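Local coordinates for protein putative oxidoreductase (Jannaschia sp., PDB 3C24) that probably binds a nicotinamide dinucleotide cofactor in a Rossmann-type domain and uses it in a redox reaction of unknown substrate, at residues T28-E42 and L51-W64. Numbering follows the deposited sequence.
Sequences TRKIHDSAHHLAAIE and LQGMGIPLTDGDGW
A single direct backbone hydrogen bond, T59 N to A40 O (3.0 Å, 154° at the hydrogen), ties the extended chain 56-59 to strand 37-41, the outermost strand at this end of the sheet. Water continues the pairing: one molecule accepts from A40 N, donates to P57 O and is also hydrogen-bonded to T59 OG1, while another links E42 N to T59 O. Beside the strand, I56 fills the angle between it and helix 22-33, its CG2 3.6 Å from L38 CD2 and its CG1 over one face of the H32 ring, offset toward the rim. R29 bends at chi3 (-95°), bringing its guanidinium face over the selenomethionine methyl, M54 CE 3.7 Å from R29 CZ, while a water in the guanidinium plane joins R29 NH2 to M54 O. At the far end, I41 CD1 sits over the five-membered ring of W64, 3.5 Å from its centroid and 2° off the normal, a CH-pi contact. Replacing the indole of W64 by the methyl of an alanine is likely to strip I41 CD1 of its aromatic cover and open a gap beside the strand. Apolar contacts plus water bridges between strand N-H groups and carbonyls of 57-59 thus cover this edge of the Rossmann sheet without adding a regular strand.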
loop_
_atom_site.group_PDB
_atom_site.type_symbol
_atom_site.label_atom_id
_atom_site.label_comp_id
_atom_site.label_asym_id
_atom_site.label_seq_id
_atom_site.Cartn_x
_atom_site.Cartn_y
_atom_site.Cartn_z
ATOM N N THR A 28 -17.779 -14.269 -17.682
ATOM C CA THR A 28 -18.837 -14.834 -18.498
ATOM C C THR A 28 -20.078 -13.954 -18.401
ATOM O O THR A 28 -20.729 -13.652 -19.411
ATOM C CB THR A 28 -19.137 -16.288 -18.098
ATOM O OG1 THR A 28 -17.949 -17.078 -18.289
ATOM C CG2 THR A 28 -20.252 -16.857 -18.899
ATOM N N ARG A 29 -20.388 -13.496 -17.179
ATOM C CA ARG A 29 -21.531 -12.584 -16.991
ATOM C C ARG A 29 -21.301 -11.298 -17.807
ATOM O O ARG A 29 -22.195 -10.810 -18.486
ATOM C CB ARG A 29 -21.786 -12.245 -15.527
ATOM C CG ARG A 29 -22.737 -11.060 -15.327
ATOM C CD ARG A 29 -23.003 -10.832 -13.831
ATOM N NE ARG A 29 -24.213 -11.511 -13.453
ATOM C CZ ARG A 29 -24.468 -12.031 -12.258
ATOM N NH1 ARG A 29 -23.565 -11.986 -11.295
ATOM N NH2 ARG A 29 -25.631 -12.632 -12.046
ATOM N N LYS A 30 -20.080 -10.790 -17.767
ATOM C CA LYS A 30 -19.773 -9.572 -18.528
ATOM C C LYS A 30 -20.011 -9.772 -20.013
ATOM O O LYS A 30 -20.593 -8.910 -20.696
ATOM C CB LYS A 30 -18.319 -9.113 -18.314
ATOM C CG LYS A 30 -17.968 -8.622 -16.911
ATOM C CD LYS A 30 -18.467 -7.241 -16.658
ATOM C CE LYS A 30 -17.985 -6.667 -15.290
ATOM N NZ LYS A 30 -18.341 -5.218 -15.046
ATOM N N ILE A 31 -19.556 -10.902 -20.543
ATOM C CA ILE A 31 -19.752 -11.187 -21.973
ATOM C C ILE A 31 -21.226 -11.398 -22.271
ATOM O O ILE A 31 -21.763 -10.854 -23.259
ATOM C CB ILE A 31 -18.917 -12.409 -22.448
ATOM C CG1 ILE A 31 -17.430 -12.056 -22.370
ATOM C CG2 ILE A 31 -19.240 -12.855 -23.875
ATOM C CD1 ILE A 31 -16.954 -10.804 -23.213
ATOM N N HIS A 32 -21.890 -12.151 -21.408
ATOM C CA HIS A 32 -23.332 -12.376 -21.589
ATOM C C HIS A 32 -24.110 -11.085 -21.720
ATOM O O HIS A 32 -25.029 -10.968 -22.541
ATOM C CB HIS A 32 -23.864 -13.122 -20.367
ATOM C CG HIS A 32 -25.255 -13.624 -20.542
ATOM N ND1 HIS A 32 -26.245 -13.402 -19.616
ATOM C CD2 HIS A 32 -25.810 -14.353 -21.534
ATOM C CE1 HIS A 32 -27.361 -13.978 -20.034
ATOM N NE2 HIS A 32 -27.131 -14.550 -21.204
ATOM N N ASP A 33 -23.758 -10.124 -20.881
ATOM C CA ASP A 33 -24.480 -8.851 -20.819
ATOM C C ASP A 33 -24.068 -7.914 -21.932
ATOM O O ASP A 33 -24.729 -6.885 -22.160
ATOM C CB ASP A 33 -24.263 -8.138 -19.503
ATOM C CG ASP A 33 -24.916 -8.840 -18.344
ATOM O OD1 ASP A 33 -25.748 -9.735 -18.582
ATOM O OD2 ASP A 33 -24.622 -8.471 -17.197
ATOM N N SER A 34 -22.974 -8.245 -22.606
ATOM C CA SER A 34 -22.465 -7.392 -23.706
ATOM C C SER A 34 -23.114 -7.736 -25.039
ATOM O O SER A 34 -23.958 -8.642 -25.136
ATOM C CB SER A 34 -20.960 -7.540 -23.876
ATOM O OG SER A 34 -20.628 -8.710 -24.616
ATOM N N ALA A 35 -22.669 -7.028 -26.080
ATOM C CA ALA A 35 -23.169 -7.222 -27.472
ATOM C C ALA A 35 -22.492 -8.421 -28.132
ATOM O O ALA A 35 -22.943 -8.957 -29.116
ATOM C CB ALA A 35 -22.941 -5.986 -28.318
ATOM N N HIS A 36 -21.422 -8.899 -27.500
ATOM C CA HIS A 36 -20.764 -10.097 -27.999
ATOM C C HIS A 36 -21.607 -11.331 -27.742
ATOM O O HIS A 36 -22.437 -11.340 -26.836
ATOM C CB HIS A 36 -19.392 -10.254 -27.344
ATOM C CG HIS A 36 -18.422 -9.219 -27.781
ATOM N ND1 HIS A 36 -18.068 -9.075 -29.105
ATOM C CD2 HIS A 36 -17.736 -8.262 -27.101
ATOM C CE1 HIS A 36 -17.221 -8.066 -29.224
ATOM N NE2 HIS A 36 -16.994 -7.563 -28.025
ATOM N N HIS A 37 -21.395 -12.360 -28.549
ATOM C CA HIS A 37 -22.147 -13.622 -28.455
ATOM C C HIS A 37 -21.364 -14.600 -27.646
ATOM O O HIS A 37 -20.259 -14.922 -27.954
ATOM C CB HIS A 37 -22.468 -14.234 -29.823
ATOM C CG HIS A 37 -23.147 -13.280 -30.742
ATOM N ND1 HIS A 37 -24.355 -12.698 -30.432
ATOM C CD2 HIS A 37 -22.761 -12.749 -31.929
ATOM C CE1 HIS A 37 -24.696 -11.865 -31.400
ATOM N NE2 HIS A 37 -23.746 -11.877 -32.318
ATOM N N LEU A 38 -21.978 -15.090 -26.587
ATOM C CA LEU A 38 -21.307 -15.986 -25.663
ATOM C C LEU A 38 -21.503 -17.455 -25.912
ATOM O O LEU A 38 -22.599 -17.912 -26.215
ATOM C CB LEU A 38 -21.823 -15.717 -24.226
ATOM C CG LEU A 38 -21.357 -16.666 -23.109
ATOM C CD1 LEU A 38 -19.873 -16.548 -22.793
ATOM C CD2 LEU A 38 -22.177 -16.432 -21.820
ATOM N N ALA A 39 -20.424 -18.194 -25.739
ATOM C CA ALA A 39 -20.463 -19.666 -25.648
ATOM C C ALA A 39 -19.762 -20.049 -24.349
ATOM O O ALA A 39 -18.542 -20.043 -24.284
ATOM C CB ALA A 39 -19.806 -20.368 -26.836
ATOM N N ALA A 40 -20.569 -20.379 -23.326
ATOM C CA ALA A 40 -20.059 -20.713 -21.989
ATOM C C ALA A 40 -19.756 -22.168 -21.924
ATOM O O ALA A 40 -20.680 -22.991 -21.884
ATOM C CB ALA A 40 -21.037 -20.323 -20.881
ATOM N N ILE A 41 -18.462 -22.462 -21.862
ATOM C CA ILE A 41 -17.970 -23.857 -21.833
ATOM C C ILE A 41 -17.578 -24.247 -20.413
ATOM O O ILE A 41 -16.645 -23.724 -19.806
ATOM C CB ILE A 41 -16.762 -24.087 -22.814
ATOM C CG1 ILE A 41 -17.000 -23.338 -24.151
ATOM C CG2 ILE A 41 -16.440 -25.635 -22.957
ATOM C CD1 ILE A 41 -18.250 -23.750 -24.884
ATOM N N GLU A 42 -18.310 -25.217 -19.886
ATOM C CA GLU A 42 -18.120 -25.646 -18.501
ATOM C C GLU A 42 -18.589 -27.055 -18.308
ATOM O O GLU A 42 -19.741 -27.333 -18.541
ATOM C CB GLU A 42 -18.934 -24.770 -17.553
ATOM C CG GLU A 42 -18.775 -25.137 -16.085
ATOM C CD GLU A 42 -17.341 -25.107 -15.654
ATOM O OE1 GLU A 42 -16.752 -23.996 -15.571
ATOM O OE2 GLU A 42 -16.757 -26.194 -15.405
ATOM N N LEU A 51 -23.746 -21.103 -13.411
ATOM C CA LEU A 51 -24.145 -20.374 -14.606
ATOM C C LEU A 51 -25.664 -20.388 -14.696
ATOM O O LEU A 51 -26.316 -19.380 -14.974
ATOM C CB LEU A 51 -23.528 -21.000 -15.861
ATOM C CG LEU A 51 -22.027 -20.784 -15.946
ATOM C CD1 LEU A 51 -21.404 -21.562 -17.092
ATOM C CD2 LEU A 51 -21.745 -19.276 -16.085
ATOM N N GLN A 52 -26.235 -21.552 -14.481
ATOM C CA GLN A 52 -27.695 -21.638 -14.544
ATOM C C GLN A 52 -28.337 -20.638 -13.593
ATOM O O GLN A 52 -29.335 -20.007 -13.918
ATOM C CB GLN A 52 -28.188 -23.044 -14.237
ATOM C CG GLN A 52 -28.035 -23.978 -15.417
ATOM N N GLY A 53 -27.732 -20.482 -12.428
ATOM C CA GLY A 53 -28.267 -19.608 -11.380
ATOM C C GLY A 53 -28.186 -18.146 -11.784
ATOM O O GLY A 53 -28.884 -17.287 -11.241
HETATM N N MSE A 54 -27.323 -17.877 -12.743
HETATM C CA MSE A 54 -27.107 -16.515 -13.231
HETATM C C MSE A 54 -27.903 -16.278 -14.514
HETATM O O MSE A 54 -27.858 -15.200 -15.101
HETATM C CB MSE A 54 -25.627 -16.279 -13.462
HETATM C CG MSE A 54 -24.834 -16.400 -12.225
HETATM SE SE MSE A 54 -22.941 -16.645 -12.729
HETATM C CE MSE A 54 -22.620 -15.062 -13.386
ATOM N N GLY A 55 -28.646 -17.297 -14.908
ATOM C CA GLY A 55 -29.439 -17.265 -16.136
ATOM C C GLY A 55 -28.619 -17.332 -17.411
ATOM O O GLY A 55 -29.031 -16.884 -18.491
ATOM N N ILE A 56 -27.426 -17.887 -17.290
ATOM C CA ILE A 56 -26.534 -18.025 -18.448
ATOM C C ILE A 56 -26.633 -19.422 -19.072
ATOM O O ILE A 56 -26.449 -20.437 -18.383
ATOM C CB ILE A 56 -25.080 -17.697 -18.071
ATOM C CG1 ILE A 56 -24.967 -16.247 -17.540
ATOM C CG2 ILE A 56 -24.198 -17.901 -19.286
ATOM C CD1 ILE A 56 -23.668 -15.905 -16.814
ATOM N N PRO A 57 -26.885 -19.489 -20.389
ATOM C CA PRO A 57 -27.035 -20.810 -20.982
ATOM C C PRO A 57 -25.734 -21.568 -21.055
ATOM O O PRO A 57 -24.670 -20.973 -21.196
ATOM C CB PRO A 57 -27.541 -20.527 -22.401
ATOM C CG PRO A 57 -27.528 -19.109 -22.599
ATOM C CD PRO A 57 -27.215 -18.399 -21.325
ATOM N N LEU A 58 -25.838 -22.887 -20.918
ATOM C CA LEU A 58 -24.674 -23.780 -21.045
ATOM C C LEU A 58 -24.494 -24.194 -22.486
ATOM O O LEU A 58 -25.461 -24.451 -23.184
ATOM C CB LEU A 58 -24.782 -25.017 -20.175
ATOM C CG LEU A 58 -24.009 -24.795 -18.876
ATOM C CD1 LEU A 58 -22.532 -24.495 -19.251
ATOM C CD2 LEU A 58 -24.667 -23.708 -18.061
ATOM N N THR A 59 -23.252 -24.192 -22.948
ATOM C CA THR A 59 -22.981 -24.554 -24.340
ATOM C C THR A 59 -22.323 -25.907 -24.421
ATOM O O THR A 59 -21.123 -26.020 -24.201
ATOM C CB THR A 59 -22.159 -23.507 -25.108
ATOM O OG1 THR A 59 -23.005 -22.417 -25.526
ATOM C CG2 THR A 59 -21.581 -24.166 -26.378
ATOM N N ASP A 60 -23.125 -26.926 -24.769
ATOM C CA ASP A 60 -22.655 -28.323 -24.864
ATOM C C ASP A 60 -22.278 -28.838 -26.221
ATOM O O ASP A 60 -22.614 -28.284 -27.250
ATOM C CB ASP A 60 -23.689 -29.261 -24.326
ATOM C CG ASP A 60 -24.066 -28.902 -22.922
ATOM O OD1 ASP A 60 -23.287 -28.103 -22.315
ATOM O OD2 ASP A 60 -25.128 -29.377 -22.466
ATOM N N GLY A 61 -21.605 -29.968 -26.166
ATOM C CA GLY A 61 -21.049 -30.576 -27.375
ATOM C C GLY A 61 -19.847 -29.763 -27.808
ATOM O O GLY A 61 -19.268 -28.988 -27.015
ATOM N N ASP A 62 -19.504 -29.901 -29.085
ATOM C CA ASP A 62 -18.301 -29.270 -29.640
ATOM C C ASP A 62 -18.569 -28.374 -30.792
ATOM O O ASP A 62 -17.648 -27.848 -31.394
ATOM C CB ASP A 62 -17.318 -30.334 -30.138
ATOM C CG ASP A 62 -16.771 -31.208 -29.019
ATOM O OD1 ASP A 62 -16.749 -30.764 -27.849
ATOM O OD2 ASP A 62 -16.348 -32.352 -29.319
ATOM N N GLY A 63 -19.830 -28.204 -31.131
ATOM C CA GLY A 63 -20.173 -27.354 -32.269
ATOM C C GLY A 63 -19.702 -25.926 -32.124
ATOM O O GLY A 63 -19.534 -25.187 -33.093
ATOM N N TRP A 64 -19.502 -25.540 -30.879
ATOM C CA TRP A 64 -19.099 -24.157 -30.585
ATOM C C TRP A 64 -17.765 -23.802 -31.171
ATOM O O TRP A 64 -17.507 -22.658 -31.572
ATOM C CB TRP A 64 -19.043 -23.923 -29.093
ATOM C CG TRP A 64 -18.091 -24.774 -28.360
ATOM C CD1 TRP A 64 -18.347 -25.956 -27.780
ATOM C CD2 TRP A 64 -16.729 -24.472 -28.081
ATOM N NE1 TRP A 64 -17.230 -26.436 -27.179
ATOM C CE2 TRP A 64 -16.215 -25.534 -27.339
ATOM C CE3 TRP A 64 -15.890 -23.402 -28.399
ATOM C CZ2 TRP A 64 -14.906 -25.568 -26.899
ATOM C CZ3 TRP A 64 -14.582 -23.443 -27.961
ATOM C CH2 TRP A 64 -14.107 -24.504 -27.222
HETATM O O HOH W 1 -26.705 -12.812 -14.936
HETATM O O HOH W 2 -23.368 -20.544 -23.535
HETATM O O HOH W 3 -20.004 -26.679 -21.820
#